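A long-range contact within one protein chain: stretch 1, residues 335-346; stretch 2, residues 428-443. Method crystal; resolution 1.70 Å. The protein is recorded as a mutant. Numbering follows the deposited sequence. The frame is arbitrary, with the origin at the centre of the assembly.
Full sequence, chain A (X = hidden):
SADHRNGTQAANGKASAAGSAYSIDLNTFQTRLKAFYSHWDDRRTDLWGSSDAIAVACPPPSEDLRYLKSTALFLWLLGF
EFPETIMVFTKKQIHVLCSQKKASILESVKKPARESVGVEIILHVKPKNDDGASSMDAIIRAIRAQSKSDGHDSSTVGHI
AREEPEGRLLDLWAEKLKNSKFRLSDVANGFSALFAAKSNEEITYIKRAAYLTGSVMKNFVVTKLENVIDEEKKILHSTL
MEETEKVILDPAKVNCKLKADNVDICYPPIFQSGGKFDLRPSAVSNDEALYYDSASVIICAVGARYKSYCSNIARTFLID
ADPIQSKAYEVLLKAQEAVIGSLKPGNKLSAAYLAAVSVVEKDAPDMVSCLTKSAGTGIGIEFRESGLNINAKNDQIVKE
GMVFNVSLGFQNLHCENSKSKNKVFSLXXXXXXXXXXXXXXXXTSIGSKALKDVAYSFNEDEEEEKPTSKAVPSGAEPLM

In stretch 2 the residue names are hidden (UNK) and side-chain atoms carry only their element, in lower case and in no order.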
# COMPACT_ATOMS: atom_id res chain seq x y z
N ALA A 335 8.41 -3.85 -20.83
CA ALA A 335 8.51 -4.76 -19.70
C ALA A 335 7.36 -4.58 -18.71
O ALA A 335 6.81 -5.56 -18.20
CB ALA A 335 9.85 -4.60 -19.00
N GLN A 336 7.02 -3.32 -18.42
CA GLN A 336 5.91 -3.05 -17.51
C GLN A 336 4.60 -3.58 -18.08
O GLN A 336 3.79 -4.15 -17.36
CB GLN A 336 5.78 -1.55 -17.22
CG GLN A 336 4.87 -1.25 -16.00
CD GLN A 336 3.89 -0.11 -16.24
OE1 GLN A 336 3.69 0.33 -17.36
NE2 GLN A 336 3.26 0.37 -15.16
N GLU A 337 4.40 -3.37 -19.37
CA GLU A 337 3.19 -3.87 -20.03
C GLU A 337 3.14 -5.39 -19.99
O GLU A 337 2.05 -5.98 -19.93
CB GLU A 337 3.14 -3.41 -21.49
CG GLU A 337 2.91 -1.92 -21.70
CD GLU A 337 3.21 -1.49 -23.14
OE1 GLU A 337 4.03 -2.14 -23.83
OE2 GLU A 337 2.63 -0.47 -23.58
N ALA A 338 4.31 -6.03 -20.03
CA ALA A 338 4.37 -7.49 -19.98
C ALA A 338 3.97 -8.02 -18.61
O ALA A 338 3.32 -9.07 -18.50
CB ALA A 338 5.77 -8.00 -20.39
N VAL A 339 4.37 -7.31 -17.55
CA VAL A 339 3.92 -7.68 -16.22
C VAL A 339 2.41 -7.57 -16.14
O VAL A 339 1.73 -8.49 -15.68
CB VAL A 339 4.55 -6.80 -15.13
CG1 VAL A 339 4.02 -7.18 -13.76
CG2 VAL A 339 6.06 -6.96 -15.16
N ILE A 340 1.88 -6.44 -16.60
CA ILE A 340 0.43 -6.21 -16.53
C ILE A 340 -0.32 -7.29 -17.31
O ILE A 340 -1.33 -7.83 -16.83
CB ILE A 340 0.08 -4.80 -17.06
CG1 ILE A 340 0.65 -3.74 -16.11
CG2 ILE A 340 -1.42 -4.65 -17.21
CD1 ILE A 340 0.53 -2.31 -16.64
N GLY A 341 0.19 -7.61 -18.49
CA GLY A 341 -0.43 -8.62 -19.33
C GLY A 341 -0.37 -10.02 -18.76
O GLY A 341 -1.14 -10.89 -19.16
N SER A 342 0.55 -10.24 -17.82
CA SER A 342 0.71 -11.55 -17.21
C SER A 342 -0.05 -11.70 -15.91
O SER A 342 -0.16 -12.80 -15.37
CB SER A 342 2.19 -11.86 -16.97
OG SER A 342 2.90 -11.98 -18.19
N LEU A 343 -0.57 -10.59 -15.39
CA LEU A 343 -1.34 -10.65 -14.14
C LEU A 343 -2.79 -11.03 -14.44
O LEU A 343 -3.66 -10.17 -14.59
CB LEU A 343 -1.25 -9.33 -13.37
CG LEU A 343 0.13 -9.11 -12.77
CD1 LEU A 343 0.27 -7.68 -12.27
CD2 LEU A 343 0.40 -10.10 -11.63
N LYS A 344 -3.02 -12.33 -14.56
CA LYS A 344 -4.33 -12.87 -14.91
C LYS A 344 -4.61 -13.99 -13.94
O LYS A 344 -3.68 -14.66 -13.49
CB LYS A 344 -4.30 -13.44 -16.34
CG LYS A 344 -3.97 -12.44 -17.43
CD LYS A 344 -5.12 -11.48 -17.68
CE LYS A 344 -4.73 -10.38 -18.66
NZ LYS A 344 -4.20 -10.94 -19.94
N PRO A 345 -5.90 -14.20 -13.61
CA PRO A 345 -6.23 -15.27 -12.65
C PRO A 345 -5.61 -16.61 -13.04
O PRO A 345 -5.71 -17.04 -14.19
CB PRO A 345 -7.76 -15.32 -12.71
CG PRO A 345 -8.15 -13.90 -13.04
CD PRO A 345 -7.09 -13.44 -14.02
N GLY A 346 -4.95 -17.25 -12.07
CA GLY A 346 -4.38 -18.56 -12.29
C GLY A 346 -2.89 -18.52 -12.57
O GLY A 346 -2.22 -19.55 -12.55
N UNK A 428 11.29 4.96 -14.04
CA UNK A 428 10.22 4.32 -13.26
C UNK A 428 8.86 4.47 -13.92
O UNK A 428 8.49 5.56 -14.38
c UNK A 428 9.06 5.20 -9.66
c UNK A 428 9.10 4.37 -10.93
c UNK A 428 9.39 2.91 -10.61
c UNK A 428 10.19 4.93 -11.85
N UNK A 429 8.12 3.37 -13.98
CA UNK A 429 6.73 3.38 -14.43
C UNK A 429 5.88 2.65 -13.41
O UNK A 429 6.22 1.54 -12.99
c UNK A 429 6.59 2.69 -15.79
c UNK A 429 7.06 3.49 -17.01
c UNK A 429 6.19 4.72 -17.17
c UNK A 429 6.97 2.62 -18.25
N UNK A 430 4.76 3.25 -13.02
CA UNK A 430 3.83 2.55 -12.13
C UNK A 430 2.40 2.83 -12.51
O UNK A 430 2.05 3.95 -12.89
c UNK A 430 4.06 2.94 -10.66
N UNK A 431 1.58 1.79 -12.40
CA UNK A 431 0.13 1.94 -12.54
C UNK A 431 -0.61 1.10 -11.51
O UNK A 431 -0.05 0.15 -10.96
o UNK A 431 1.04 2.32 -15.67
o UNK A 431 -0.74 3.48 -15.16
c UNK A 431 0.02 2.50 -15.00
c UNK A 431 -0.32 1.49 -13.92
N UNK A 432 -1.88 1.43 -11.29
CA UNK A 432 -2.75 0.63 -10.42
C UNK A 432 -3.66 -0.21 -11.30
O UNK A 432 -4.30 0.31 -12.21
c UNK A 432 -3.58 1.49 -9.48
c UNK A 432 -4.39 0.63 -8.53
o UNK A 432 -2.70 2.31 -8.72
N UNK A 433 -3.68 -1.52 -11.07
CA UNK A 433 -4.50 -2.38 -11.92
C UNK A 433 -5.44 -3.23 -11.08
O UNK A 433 -5.12 -3.60 -9.95
c UNK A 433 -3.00 -4.40 -12.06
c UNK A 433 -2.59 -2.44 -13.61
c UNK A 433 -2.33 -5.42 -12.97
c UNK A 433 -3.65 -3.27 -12.84
N UNK A 434 -6.61 -3.54 -11.64
CA UNK A 434 -7.62 -4.33 -10.94
C UNK A 434 -7.77 -5.64 -11.69
O UNK A 434 -7.94 -5.64 -12.90
c UNK A 434 -8.86 -2.20 -10.45
c UNK A 434 -8.99 -3.64 -10.93
c UNK A 434 -8.74 -2.05 -8.99
c UNK A 434 -9.99 -4.43 -10.06
N UNK A 435 -7.68 -6.76 -10.98
CA UNK A 435 -7.82 -8.06 -11.65
C UNK A 435 -9.27 -8.47 -11.62
O UNK A 435 -9.80 -8.82 -10.58
c UNK A 435 -7.01 -9.18 -10.96
c UNK A 435 -7.14 -10.49 -11.78
c UNK A 435 -4.84 -8.29 -12.04
c UNK A 435 -5.55 -8.77 -10.77
N UNK A 436 -9.92 -8.41 -12.77
CA UNK A 436 -11.27 -8.96 -12.86
C UNK A 436 -11.20 -10.34 -13.51
O UNK A 436 -10.16 -10.73 -14.03
c UNK A 436 -12.20 -8.02 -13.63
n UNK A 436 -12.00 -5.60 -13.73
o UNK A 436 -12.66 -6.54 -11.81
c UNK A 436 -12.32 -6.65 -12.97
N UNK A 437 -12.31 -11.07 -13.47
CA UNK A 437 -12.34 -12.42 -14.00
C UNK A 437 -11.99 -12.47 -15.48
O UNK A 437 -11.24 -13.34 -15.94
c UNK A 437 -13.72 -13.05 -13.77
c UNK A 437 -15.94 -15.85 -14.35
c UNK A 437 -14.85 -15.25 -13.49
c UNK A 437 -13.88 -14.43 -14.34
n UNK A 437 -15.35 -16.48 -15.56
N UNK A 438 -12.51 -11.49 -16.23
CA UNK A 438 -12.44 -11.51 -17.68
C UNK A 438 -11.46 -10.51 -18.29
O UNK A 438 -11.14 -10.59 -19.47
c UNK A 438 -13.84 -11.25 -18.24
o UNK A 438 -14.18 -9.68 -16.48
o UNK A 438 -15.28 -9.37 -18.36
c UNK A 438 -14.48 -10.01 -17.65
N UNK A 439 -11.00 -9.55 -17.49
CA UNK A 439 -10.06 -8.55 -17.98
C UNK A 439 -9.31 -7.89 -16.84
O UNK A 439 -9.77 -7.88 -15.70
c UNK A 439 -13.52 -4.88 -18.15
c UNK A 439 -10.78 -7.49 -18.82
c UNK A 439 -11.60 -6.50 -18.00
c UNK A 439 -12.37 -5.54 -18.90
n UNK A 439 -13.08 -3.90 -17.12
N UNK A 440 -8.16 -7.32 -17.17
CA UNK A 440 -7.36 -6.61 -16.20
C UNK A 440 -7.47 -5.13 -16.50
O UNK A 440 -7.14 -4.69 -17.60
c UNK A 440 -4.99 -6.21 -15.42
o UNK A 440 -5.87 -8.45 -15.78
c UNK A 440 -5.92 -7.10 -16.27
N UNK A 441 -7.97 -4.36 -15.53
CA UNK A 441 -8.25 -2.94 -15.71
C UNK A 441 -7.10 -2.09 -15.22
O UNK A 441 -6.74 -2.15 -14.05
o UNK A 441 -10.75 -3.68 -16.59
o UNK A 441 -11.73 -3.31 -14.66
c UNK A 441 -10.75 -3.23 -15.43
c UNK A 441 -9.51 -2.54 -14.94
N UNK A 442 -6.52 -1.29 -16.11
CA UNK A 442 -5.48 -0.34 -15.67
C UNK A 442 -6.22 0.94 -15.32
O UNK A 442 -6.65 1.67 -16.20
c UNK A 442 -4.45 -0.06 -16.76
c UNK A 442 -3.76 -1.34 -17.17
c UNK A 442 -3.41 0.95 -16.24
N UNK A 443 -6.40 1.20 -14.03
CA UNK A 443 -7.31 2.27 -13.61
C UNK A 443 -6.60 3.62 -13.46
O UNK A 443 -7.24 4.62 -13.13
c UNK A 443 -9.16 0.85 -12.65
c UNK A 443 -7.20 1.44 -11.21
c UNK A 443 -8.12 1.91 -12.33

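Position 428 carries four carbons forked at the second, out of reach of stretch 1: Leu-428. Position 429 has the same four-carbon fork but points toward the helix, its CB 3.9 Å from CD of Gln-336; it is Leu-429. At 430 the side chain is one carbon, which fixes Ala-430; it points away, though its backbone C still lies 3.7 Å from NE2 of Gln-336.

Position 431 has two carbons in its side chain. Two oxygens and no nitrogen on the second carbon make this an aspartate, and one of the oxygens lies 3.0 Å from NE2 of Gln-336: Asp-431. The hydrogen bond from Gln-336 NE2 to Asp-431 OD2 is nearly straight, with an N-H...O angle of 168°.

At 432 one carbon carries an oxygen and a carbon, out of reach of the helix: Thr-432. Position 433 holds four carbons forked at the first, one arm two carbons long, and points toward stretch 1, touching Leu-343 and Ile-340. It is Ile-433, with CD1 3.5 Å from CD1 of Leu-343 and CG2 4.3 Å from CG1 of Ile-340. Position 434 has the same first-carbon fork with one two-carbon arm and is out of reach of stretch 1: Ile-434. Position 435 repeats the fork and again points toward stretch 1, against Leu-343 and Pro-345. It is Ile-435: its CD1 is 4.0 Å from CB of Leu-343, and its CG2 is 3.7 Å from CD of Pro-345.

Position 436 has two carbons, the second bearing one oxygen and one nitrogen, and is Asn-436; its backbone O lies 3.9 Å from CG of Pro-345. At 437 four carbons in a row end in nitrogen, pointing away: Lys-437. Position 438 has two carbons, the second carrying two oxygens, and does not touch stretch 1: Asp-438. At 439 another four-carbon chain ends in nitrogen: Lys-439.

At 440 one carbon bears an oxygen and a carbon: Thr-440, whose OG1 is 3.0 Å from O of Leu-343 and 3.6 Å from CE of Lys-344. Position 441 has two carbons, the second carrying two oxygens: Asp-441. OD1 of Asp-441 lies 2.4 Å from NZ of Lys-439, a very short hydrogen bond within a salt bridge. At 442 three carbons fork at the first, near Ile-340: Val-442, its CG2 4.1 Å from CG2 of Ile-340. Position 443 has the same three-carbon fork, out of reach: Val-443.

The contact works through strand alternation: 429, 431, 433 and 435 direct CB toward stretch 1, while Thr-440 and Val-442 do so from the second strand. Helix and first strand run at 26°, 9.6 Å apart at closest approach, a spacing bridged by side chains from both stretches. Gln-336 anchors one end to Asp-431; Ile-340, Leu-343 and Pro-345 supply the apolar packing, within 529 Å² of buried surface.

Stretch 2 428-443: LLADTIIINKDKTDVV
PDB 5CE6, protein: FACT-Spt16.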